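Local coordinates for ribokinase, putative (Burkholderia thailandensis, PDB 3B1N), which probably acts as a nucleoside kinase of the ribokinase (PfkB) family, phosphorylating ribonucleosides such as inosine or the bound mizoribine at the expense of ATP, at residues T3-S8 with G51-A56; S8-N13 with T115-G120; E23-L26 with L32-L35; N111-A116 with D247-G252. One frame throughout, in Å; residues are numbered along the deposited sequence. Where two conformers were deposited one is given.

Contact 1: residues T3-S8 with G51-A56; sequences TLICGS and GNIAYA. With MZR (5-hydroxy-1-(beta-D-ribofuranosyl)-1H-imidazole-4-carboxamide), chain F.
The side chains that meet here, I5 with I53 and A54, are all apolar, and no hydrogen bond joins the segments, although a polar residue of each binds the same mizoribine molecule. I5 CG2 does most of the touching: it lies 3.8 Å from I53 CB and equally close to I53 CG2. The torsion of I5 (chi1 -47°) puts CG2 anti to the backbone N, against CB and CG2 of I53, and CG1 beside that N, 4.2 Å from A54 CB. The two isoleucines cross obliquely. These side chains join strand 3-6, an inner strand of the main parallel region of the Rossmann-like sheet, to helix 49-59. That helix leads on to strand 64-71, the neighbour of 3-6, completing a beta-alpha-beta crossover with a long insertion. L260 of helix 251-264 covers I5 and I53, and I140 of the next strand adds to the same buried cluster. Towards the ligand the segments approach by backbone, S8 O lying 3.6 Å from G51 N. S8 OG is 2.6 Å from O3 on the base of mizoribine and is also hydrogen-bonded to C49 N. N52 ND2 donates to the ribose O3' over 3.0 Å at 148°; it is shared with D253, while Q290 holds N52 OD1 and so helps fix the rotation of the amide.

Contact 2: residues S8-N13 with T115-G120; sequences SIAYDN and TAFHPG. With MZR (5-hydroxy-1-(beta-D-ribofuranosyl)-1H-imidazole-4-carboxamide), chain F.
F117, A10 and S8 bury the most surface here, and the closest approaches are all made by CZ, the far end of the F117 ring. F117 CZ lies 4.2 Å from A10 CB and 4.4 Å from S8 CB; both carbons approach the ring obliquely. The CG of F117 is anti to the backbone N (chi1 -163°), which swings the ring off strand 113-118 and into the nucleoside site. There the five-membered base of mizoribine covers one ring face: MZR C5 sits 3.5 Å above the ring plane, displaced toward the rim, and F117 CE1 is 3.4 Å from MZR C4. MZR O2' lies at the edge of the phenyl ring, in its plane. A10 CB also approaches the sugar, 3.6 Å from MZR O2', while the T115 methyl approaches the base. The two strands belong to the small lid sheet of the ribokinase fold, with strand 101-107 between them, so the contact reaches across one strand rather than joining neighbours. The F117 side chain also touches A103 of that middle strand and M122 of its own chain, and L38 of the second subunit, whose backbone continues the sheet by parallel pairing with 115-117. D12, further along strand 10-16, takes both ribose hydroxyls on its carboxylate: O2' donates to OD1 over 2.7 Å and O3' to OD2 over 2.5 Å. Aromatic cover of the base, combined with this two-pronged grip on the diol, would favour nucleosides that keep both ribose hydroxyls, consistent with the inosine also seen to bind here.

Contact 3: residues E23-L26 with L32-L35; sequences EHIL and LINL
L32 meets L26 and I25 through its carbonyl oxygen, the polar centre of the contact. L26 N donates to L32 O over 2.9 Å, almost straight at 169° and in the carbonyl plane, and I25 CA adds a CA-H...O contact of 3.3 Å to the same oxygen. The side chain of L32 has CG anti to its backbone N (chi1 -177°), which carries CD1 across to 4.2 Å from I25 CB and 4.1 Å from L26 C. I33 follows with its CB pointing at the other segment: its CG1 packs 3.6 Å from H24 O, its CD1 reaches 4.0 Å from H24 CB, and its CB is lightly touched by I25 CG2. N34 turns aside, its ND2 donating to the carbonyl of I33 from above the carbonyl plane. L35 ends the walk with a CH-pi contact: CD2 stands 4.1 Å from the centroid of the H24 imidazole, over one face and 23° off the normal, the two side chains crossing at about a right angle. F17 meets the same histidine ring edge-to-face, and it also touches L35 together with F21. The single backbone bond closes the base of the loop that carries H31, a residue of the nucleotide site of the partner subunit. This excursion lies between strands 10-16 and 35-38, in the part of the lid that reaches toward the second subunit. There H24 O bonds Y194 of that subunit, N34 OD1 bonds N192 of it, and L35 pairs in parallel with one of its strands, so the lid sheet runs on across the dimer.

Contact 4: residues N111-A116 with D247-G252; sequences NNQITA and DPTGCG. With ADP (adenosine-5'-diphosphate), chain G.
N111 packs against P248 where the lid strand 113-118 begins beside the TGCGD part of the PfkB signature, a loop and helix start that form the phosphate-binding anion hole in this family. The direct contacts are van der Waals ones. P248 CG lies 3.7 Å from N111 CA and P248 CB is 3.9 Å from N111 CB; the amide group of N111 lies between P248 and the ADP. I284 of helix 269-284 packs on both residues from outside the contact. Further along the strand Q113, in the conformer given, loosely approaches the T249 methyl.

Hydrogen bonds within 247-252 give the loop its shape. D247 OD1 accepts T249 N at 3.0 Å from above the carboxylate plane, an Asx turn, and T249 OG1 at 2.8 Å on its syn side. A type II turn from P248 to C251 then delivers the chain to helix 251-264, with C251 N bonded to P248 O at 2.9 Å and G250 as N-cap.

From 247-252 the nucleotide is met by the start of the helix, whose dipole would favour a phosphate, and by its N-cap. C251 CB touches ADP O4' at 3.5 Å. G252 has no side chain to collide with the beta-phosphate, and its N donates to ADP O3B over 2.8 Å. A water molecule accepts from G250 N at 2.8 Å and donates to that same ADP O3B.

Overall arrangement
Contacts 1, 2 and 4 border the mizoribine and ADP pockets, while contact 3 stands out on the lid. Contacts 1 and 2 share S8 and both touch mizoribine, their centres 15 Å apart; one belongs to the main sheet, the other to the lid sheet. Contact 4 continues strand 113-118 from contact 2, centre to centre 12 Å, and carries the site on to ADP; its centre is 17 Å from that of contact 1. Contact 3 lies 25 Å from contact 2, between centres, yet bears on the partner's site: the loop it closes carries H31, which in the dimer bonds the other subunit's ADP, and I33 N bonds N112 of that subunit.

Contact 1: residues T3-S8 with G51-A56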
# COMPACT_ATOMS: atom_id res chain seq x y z
N THR B 3 9.02 -27.70 16.38
CA THR B 3 9.69 -26.90 15.36
C THR B 3 9.58 -25.42 15.75
O THR B 3 8.47 -24.97 16.08
CB THR B 3 9.01 -27.12 13.98
OG1 THR B 3 9.16 -28.53 13.67
CG2 THR B 3 9.69 -26.29 12.88
N LEU B 4 10.73 -24.75 15.86
CA LEU B 4 10.75 -23.36 16.36
C LEU B 4 10.52 -22.43 15.19
O LEU B 4 11.23 -22.50 14.16
CB LEU B 4 12.12 -23.02 16.98
CG LEU B 4 12.22 -21.72 17.77
CD1 LEU B 4 11.41 -21.82 19.07
CD2 LEU B 4 13.70 -21.38 18.07
N ILE B 5 9.52 -21.56 15.35
CA ILE B 5 9.16 -20.66 14.22
C ILE B 5 9.48 -19.23 14.63
O ILE B 5 8.67 -18.62 15.33
CB ILE B 5 7.65 -20.79 13.89
CG1 ILE B 5 7.18 -22.26 13.79
CG2 ILE B 5 7.35 -19.98 12.60
CD1 ILE B 5 7.89 -23.05 12.74
N CYS B 6 10.61 -18.72 14.16
CA CYS B 6 11.05 -17.37 14.56
C CYS B 6 10.63 -16.37 13.50
O CYS B 6 10.92 -16.53 12.32
CB CYS B 6 12.55 -17.33 14.65
SG CYS B 6 13.26 -18.48 15.83
N GLY B 7 9.89 -15.36 13.90
CA GLY B 7 9.50 -14.36 12.90
C GLY B 7 8.50 -13.42 13.51
O GLY B 7 8.17 -13.49 14.69
N SER B 8 8.02 -12.50 12.68
CA SER B 8 7.05 -11.50 13.16
C SER B 8 5.73 -12.12 13.60
O SER B 8 5.28 -13.14 13.05
CB SER B 8 6.79 -10.46 12.09
OG SER B 8 6.29 -11.08 10.91
N GLY B 51 3.40 -16.26 12.89
CA GLY B 51 2.02 -16.69 13.15
C GLY B 51 1.56 -17.52 11.94
O GLY B 51 0.92 -18.59 12.12
N ASN B 52 1.81 -17.01 10.74
CA ASN B 52 1.32 -17.70 9.53
C ASN B 52 1.94 -19.07 9.34
O ASN B 52 1.25 -20.04 9.03
CB ASN B 52 1.65 -16.83 8.31
CG ASN B 52 0.95 -15.46 8.34
OD1 ASN B 52 -0.02 -15.22 9.05
ND2 ASN B 52 1.44 -14.58 7.47
N ILE B 53 3.25 -19.15 9.53
CA ILE B 53 3.95 -20.41 9.28
C ILE B 53 3.53 -21.40 10.34
O ILE B 53 3.29 -22.57 10.01
CB ILE B 53 5.49 -20.19 9.27
CG1 ILE B 53 5.91 -19.36 8.05
CG2 ILE B 53 6.23 -21.57 9.31
CD1 ILE B 53 7.31 -18.79 8.18
N ALA B 54 3.46 -20.95 11.60
CA ALA B 54 3.02 -21.87 12.66
C ALA B 54 1.60 -22.32 12.42
O ALA B 54 1.26 -23.47 12.72
CB ALA B 54 3.14 -21.22 14.02
N TYR B 55 0.72 -21.44 11.93
CA TYR B 55 -0.69 -21.82 11.70
C TYR B 55 -0.72 -22.99 10.68
O TYR B 55 -1.47 -23.95 10.88
CB TYR B 55 -1.47 -20.60 11.19
CG TYR B 55 -2.92 -20.91 10.89
CD1 TYR B 55 -3.85 -21.00 11.91
CD2 TYR B 55 -3.32 -21.11 9.59
CE1 TYR B 55 -5.18 -21.34 11.65
CE2 TYR B 55 -4.67 -21.42 9.31
CZ TYR B 55 -5.55 -21.53 10.32
OH TYR B 55 -6.89 -21.85 10.10
N ALA B 56 0.05 -22.88 9.61
CA ALA B 56 0.13 -23.93 8.59
C ALA B 56 0.67 -25.24 9.17
O ALA B 56 0.07 -26.29 8.95
CB ALA B 56 0.96 -23.48 7.41
N1 MZR F . 9.01 -7.78 8.74
O3 MZR F . 6.86 -9.56 8.89
C4 MZR F . 6.43 -8.74 7.83
C5 MZR F . 7.15 -7.61 7.28
C6 MZR F . 8.44 -7.11 7.75
O6 MZR F . 8.87 -6.09 7.17
N7 MZR F . 6.33 -7.16 6.29
C8 MZR F . 5.23 -7.96 6.25
N9 MZR F . 5.28 -8.94 7.20
C1' MZR F . 4.29 -10.01 7.42
C2' MZR F . 2.83 -9.61 7.48
O2' MZR F . 2.52 -9.41 8.86
C3' MZR F . 2.13 -10.81 6.79
O3' MZR F . 1.21 -11.56 7.59
C4' MZR F . 3.26 -11.69 6.32
O4' MZR F . 4.36 -10.81 6.24
C5' MZR F . 2.97 -12.29 4.96
O5' MZR F . 4.10 -13.14 4.64

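Contact 2: residues S8-N13 with T115-G120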
# COMPACT_ATOMS: atom_id res chain seq x y z
N SER B 8 8.02 -12.50 12.68
CA SER B 8 7.05 -11.50 13.16
C SER B 8 5.73 -12.12 13.60
O SER B 8 5.28 -13.14 13.05
CB SER B 8 6.79 -10.46 12.09
OG SER B 8 6.29 -11.08 10.91
N ILE B 9 5.07 -11.45 14.55
CA ILE B 9 3.70 -11.80 14.94
C ILE B 9 2.95 -10.48 14.86
O ILE B 9 3.37 -9.51 15.53
CB ILE B 9 3.63 -12.37 16.39
CG1 ILE B 9 4.58 -13.57 16.54
CG2 ILE B 9 2.18 -12.83 16.62
CD1 ILE B 9 4.70 -14.07 17.99
N ALA B 10 1.95 -10.39 13.99
CA ALA B 10 1.43 -9.06 13.60
C ALA B 10 -0.02 -9.12 13.29
O ALA B 10 -0.58 -10.18 13.00
CB ALA B 10 2.24 -8.53 12.36
N TYR B 11 -0.66 -7.94 13.34
CA TYR B 11 -2.02 -7.79 12.82
C TYR B 11 -1.93 -7.16 11.44
O TYR B 11 -1.25 -6.15 11.26
CB TYR B 11 -2.80 -6.86 13.76
CG TYR B 11 -3.07 -7.50 15.10
CD1 TYR B 11 -3.85 -8.65 15.20
CD2 TYR B 11 -2.48 -7.00 16.25
CE1 TYR B 11 -4.10 -9.23 16.43
CE2 TYR B 11 -2.71 -7.59 17.50
CZ TYR B 11 -3.52 -8.70 17.59
OH TYR B 11 -3.79 -9.29 18.80
N ASP B 12 -2.63 -7.78 10.50
CA ASP B 12 -2.58 -7.37 9.10
C ASP B 12 -3.83 -6.62 8.67
O ASP B 12 -4.93 -7.08 8.96
CB ASP B 12 -2.43 -8.59 8.18
CG ASP B 12 -1.09 -9.27 8.29
OD1 ASP B 12 -0.13 -8.71 8.84
OD2 ASP B 12 -0.99 -10.36 7.72
N ASN B 13 -3.65 -5.51 7.97
CA ASN B 13 -4.77 -4.83 7.28
C ASN B 13 -4.47 -4.96 5.82
O ASN B 13 -3.51 -4.38 5.34
CB ASN B 13 -4.89 -3.38 7.75
CG ASN B 13 -5.52 -3.29 9.16
OD1 ASN B 13 -4.85 -3.03 10.13
ND2 ASN B 13 -6.82 -3.60 9.26
N THR B 115 3.92 -3.16 1.33
CA THR B 115 3.50 -3.18 2.74
C THR B 115 4.17 -2.05 3.52
O THR B 115 5.39 -1.89 3.46
CB THR B 115 3.89 -4.53 3.35
OG1 THR B 115 3.13 -5.55 2.70
CG2 THR B 115 3.64 -4.56 4.88
N ALA B 116 3.38 -1.26 4.23
CA ALA B 116 3.92 -0.36 5.25
C ALA B 116 3.81 -1.09 6.57
O ALA B 116 2.69 -1.48 6.97
CB ALA B 116 3.06 0.89 5.30
N PHE B 117 4.94 -1.20 7.24
CA PHE B 117 4.99 -2.06 8.44
C PHE B 117 5.34 -1.21 9.64
O PHE B 117 6.38 -0.54 9.63
CB PHE B 117 6.01 -3.20 8.19
CG PHE B 117 5.86 -4.34 9.14
CD1 PHE B 117 4.95 -5.37 8.87
CD2 PHE B 117 6.63 -4.36 10.31
CE1 PHE B 117 4.83 -6.42 9.78
CE2 PHE B 117 6.48 -5.40 11.23
CZ PHE B 117 5.59 -6.43 10.93
N HIS B 118 4.47 -1.22 10.65
CA HIS B 118 4.78 -0.54 11.91
C HIS B 118 5.23 -1.58 12.93
O HIS B 118 4.41 -2.37 13.38
CB HIS B 118 3.62 0.26 12.49
CG HIS B 118 4.07 1.14 13.63
ND1 HIS B 118 3.80 0.84 14.95
CD2 HIS B 118 4.89 2.23 13.65
CE1 HIS B 118 4.39 1.73 15.73
NE2 HIS B 118 5.04 2.59 14.97
N PRO B 119 6.52 -1.62 13.24
CA PRO B 119 7.07 -2.74 13.98
C PRO B 119 6.51 -2.89 15.37
O PRO B 119 6.31 -4.03 15.78
CB PRO B 119 8.59 -2.50 14.00
CG PRO B 119 8.73 -1.07 13.60
CD PRO B 119 7.57 -0.68 12.79
N GLY B 120 6.29 -1.81 16.11
CA GLY B 120 5.83 -1.97 17.48
C GLY B 120 6.75 -2.94 18.23
O GLY B 120 8.00 -2.86 18.17
N1 MZR F . 9.01 -7.78 8.74
O3 MZR F . 6.86 -9.56 8.89
C4 MZR F . 6.43 -8.74 7.83
C5 MZR F . 7.15 -7.61 7.28
C6 MZR F . 8.44 -7.11 7.75
O6 MZR F . 8.87 -6.09 7.17
N7 MZR F . 6.33 -7.16 6.29
C8 MZR F . 5.23 -7.96 6.25
N9 MZR F . 5.28 -8.94 7.20
C1' MZR F . 4.29 -10.01 7.42
C2' MZR F . 2.83 -9.61 7.48
O2' MZR F . 2.52 -9.41 8.86
C3' MZR F . 2.13 -10.81 6.79
O3' MZR F . 1.21 -11.56 7.59
C4' MZR F . 3.26 -11.69 6.32
O4' MZR F . 4.36 -10.81 6.24
C5' MZR F . 2.97 -12.29 4.96
O5' MZR F . 4.10 -13.14 4.64

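Contact 3: residues E23-L26 with L32-L35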
# COMPACT_ATOMS: atom_id res chain seq x y z
N GLU B 23 -0.77 -3.93 -15.19
CA GLU B 23 -1.70 -3.37 -16.16
C GLU B 23 -1.90 -1.88 -15.93
O GLU B 23 -2.65 -1.24 -16.68
CB GLU B 23 -3.05 -4.07 -16.09
CG GLU B 23 -2.94 -5.56 -16.46
CD GLU B 23 -4.24 -6.29 -16.25
OE1 GLU B 23 -5.33 -5.66 -16.19
OE2 GLU B 23 -4.20 -7.53 -16.11
N HIS B 24 -1.24 -1.33 -14.90
CA HIS B 24 -1.53 0.09 -14.51
C HIS B 24 -0.26 0.88 -14.37
O HIS B 24 -0.32 2.03 -13.88
CB HIS B 24 -2.33 0.11 -13.23
CG HIS B 24 -3.65 -0.55 -13.38
ND1 HIS B 24 -4.76 0.10 -13.89
CD2 HIS B 24 -4.04 -1.84 -13.16
CE1 HIS B 24 -5.77 -0.76 -13.96
NE2 HIS B 24 -5.36 -1.94 -13.53
N ILE B 25 0.88 0.32 -14.76
CA ILE B 25 2.15 1.07 -14.75
C ILE B 25 2.37 1.73 -16.08
O ILE B 25 2.23 1.11 -17.16
CB ILE B 25 3.36 0.21 -14.29
CG1 ILE B 25 3.62 -0.95 -15.23
CG2 ILE B 25 3.21 -0.20 -12.80
CD1 ILE B 25 4.92 -1.75 -14.79
N LEU B 26 2.65 3.04 -16.02
CA LEU B 26 2.88 3.86 -17.21
C LEU B 26 4.28 4.52 -17.05
O LEU B 26 4.42 5.68 -16.57
CB LEU B 26 1.75 4.88 -17.41
CG LEU B 26 0.33 4.38 -17.69
CD1 LEU B 26 -0.64 5.51 -17.81
CD2 LEU B 26 0.36 3.53 -18.98
N LEU B 32 4.31 6.92 -12.20
CA LEU B 32 4.29 5.54 -12.70
C LEU B 32 2.94 4.85 -12.51
O LEU B 32 2.50 4.09 -13.37
CB LEU B 32 5.35 4.73 -11.87
CG LEU B 32 5.52 3.28 -12.33
CD1 LEU B 32 6.21 3.24 -13.71
CD2 LEU B 32 6.29 2.45 -11.25
N ILE B 33 2.27 5.06 -11.39
CA ILE B 33 1.02 4.37 -11.08
C ILE B 33 0.21 5.19 -10.11
O ILE B 33 0.76 5.66 -9.11
CB ILE B 33 1.27 2.89 -10.55
CG1 ILE B 33 -0.07 2.24 -10.25
CG2 ILE B 33 2.23 2.89 -9.32
CD1 ILE B 33 0.02 0.68 -10.09
N ASN B 34 -1.09 5.33 -10.37
CA ASN B 34 -2.02 5.88 -9.43
C ASN B 34 -3.18 4.92 -9.41
O ASN B 34 -3.67 4.56 -10.51
CB ASN B 34 -2.61 7.22 -9.89
CG ASN B 34 -1.69 8.42 -9.73
OD1 ASN B 34 -2.11 9.47 -10.26
ND2 ASN B 34 -0.51 8.33 -9.08
N LEU B 35 -3.60 4.45 -8.24
CA LEU B 35 -4.84 3.68 -8.13
C LEU B 35 -5.63 4.21 -6.95
O LEU B 35 -5.05 4.63 -5.95
CB LEU B 35 -4.55 2.18 -7.85
CG LEU B 35 -3.87 1.38 -8.95
CD1 LEU B 35 -3.48 0.04 -8.37
CD2 LEU B 35 -4.82 1.24 -10.18

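Contact 4: residues N111-A116 with D247-G252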
# COMPACT_ATOMS: atom_id res chain seq x y z
N ASN B 111 0.17 -11.55 -6.80
CA ASN B 111 0.84 -11.81 -5.54
C ASN B 111 1.91 -10.73 -5.33
O ASN B 111 2.85 -10.90 -4.55
CB ASN B 111 1.46 -13.25 -5.52
CG ASN B 111 0.43 -14.42 -5.78
OD1 ASN B 111 0.80 -15.58 -5.59
ND2 ASN B 111 -0.80 -14.11 -6.16
N ASN B 112 1.79 -9.58 -6.03
CA ASN B 112 2.62 -8.42 -5.67
C ASN B 112 2.07 -7.83 -4.41
O ASN B 112 0.84 -7.82 -4.23
CB ASN B 112 2.65 -7.39 -6.81
CG ASN B 112 3.26 -7.96 -8.06
OD1 ASN B 112 4.36 -8.50 -8.01
ND2 ASN B 112 2.52 -7.92 -9.20
N GLN B 113 2.97 -7.42 -3.50
CA GLN B 113 2.65 -6.80 -2.19
C GLN B 113 3.45 -5.50 -2.03
O GLN B 113 4.67 -5.55 -2.25
CB GLN B 113 3.07 -7.75 -1.04
CG GLN B 113 2.20 -8.99 -0.87
CD GLN B 113 2.55 -9.87 0.36
OE1 GLN B 113 2.59 -9.41 1.51
NE2 GLN B 113 2.74 -11.16 0.10
N ILE B 114 2.83 -4.38 -1.63
CA ILE B 114 3.59 -3.25 -1.09
C ILE B 114 3.04 -3.02 0.34
O ILE B 114 1.80 -2.80 0.52
CB ILE B 114 3.43 -1.96 -1.92
CG1 ILE B 114 3.96 -2.21 -3.34
CG2 ILE B 114 4.19 -0.77 -1.21
CD1 ILE B 114 3.71 -1.00 -4.31
N THR B 115 3.92 -3.16 1.33
CA THR B 115 3.50 -3.18 2.74
C THR B 115 4.17 -2.05 3.52
O THR B 115 5.39 -1.89 3.46
CB THR B 115 3.89 -4.53 3.35
OG1 THR B 115 3.13 -5.55 2.70
CG2 THR B 115 3.64 -4.56 4.88
N ALA B 116 3.38 -1.26 4.23
CA ALA B 116 3.92 -0.36 5.25
C ALA B 116 3.81 -1.09 6.57
O ALA B 116 2.69 -1.48 6.97
CB ALA B 116 3.06 0.89 5.30
N ASP B 247 -6.97 -14.01 -1.99
CA ASP B 247 -5.96 -13.18 -1.33
C ASP B 247 -4.64 -13.93 -1.29
O ASP B 247 -4.56 -14.97 -0.61
CB ASP B 247 -6.39 -12.90 0.12
CG ASP B 247 -5.40 -12.00 0.87
OD1 ASP B 247 -4.44 -11.47 0.27
OD2 ASP B 247 -5.62 -11.85 2.08
N PRO B 248 -3.63 -13.46 -2.00
CA PRO B 248 -2.34 -14.19 -1.95
C PRO B 248 -1.50 -13.93 -0.70
O PRO B 248 -0.45 -14.59 -0.55
CB PRO B 248 -1.56 -13.68 -3.15
CG PRO B 248 -2.32 -12.56 -3.71
CD PRO B 248 -3.67 -12.42 -3.06
N THR B 249 -1.90 -13.00 0.16
CA THR B 249 -1.09 -12.67 1.32
C THR B 249 -0.92 -13.90 2.22
O THR B 249 -1.89 -14.46 2.68
CB THR B 249 -1.77 -11.60 2.20
OG1 THR B 249 -2.04 -10.49 1.38
CG2 THR B 249 -0.82 -11.13 3.31
N GLY B 250 0.35 -14.29 2.39
CA GLY B 250 0.67 -15.40 3.28
C GLY B 250 0.84 -16.69 2.50
O GLY B 250 1.02 -17.72 3.12
N CYS B 251 0.74 -16.66 1.17
CA CYS B 251 0.91 -17.97 0.43
C CYS B 251 2.28 -18.57 0.67
O CYS B 251 2.36 -19.81 0.92
CB CYS B 251 0.75 -17.78 -1.06
SG CYS B 251 -0.98 -17.68 -1.59
N GLY B 252 3.34 -17.75 0.68
CA GLY B 252 4.69 -18.28 0.92
C GLY B 252 4.78 -18.85 2.35
O GLY B 252 5.48 -19.83 2.58
PB ADP G . 5.06 -15.28 -1.39
O1B ADP G . 5.43 -14.12 -2.30
O2B ADP G . 6.20 -15.57 -0.47
O3B ADP G . 3.77 -15.30 -0.66
PA ADP G . 4.47 -16.99 -3.78
O1A ADP G . 3.56 -15.89 -4.36
O2A ADP G . 5.66 -17.44 -4.57
O3A ADP G . 5.08 -16.61 -2.37
O5' ADP G . 3.45 -18.13 -3.49
C5' ADP G . 3.94 -19.25 -2.75
C4' ADP G . 3.33 -20.57 -3.19
O4' ADP G . 1.90 -20.52 -2.99
C3' ADP G . 3.52 -20.90 -4.69
O3' ADP G . 4.81 -21.49 -4.93
C2' ADP G . 2.31 -21.75 -4.95
O2' ADP G . 2.57 -23.11 -4.54
C1' ADP G . 1.24 -21.18 -4.06
N9 ADP G . 0.48 -20.15 -4.82
C8 ADP G . 0.69 -18.80 -4.91
N7 ADP G . -0.23 -18.24 -5.77
C5 ADP G . -0.95 -19.23 -6.27
C6 ADP G . -2.04 -19.33 -7.24
N6 ADP G . -2.48 -18.18 -7.82
N1 ADP G . -2.54 -20.52 -7.51
C2 ADP G . -2.08 -21.66 -6.92
N3 ADP G . -1.11 -21.63 -6.01
C4 ADP G . -0.50 -20.49 -5.67
O HOH W 1 2.71 -13.44 1.15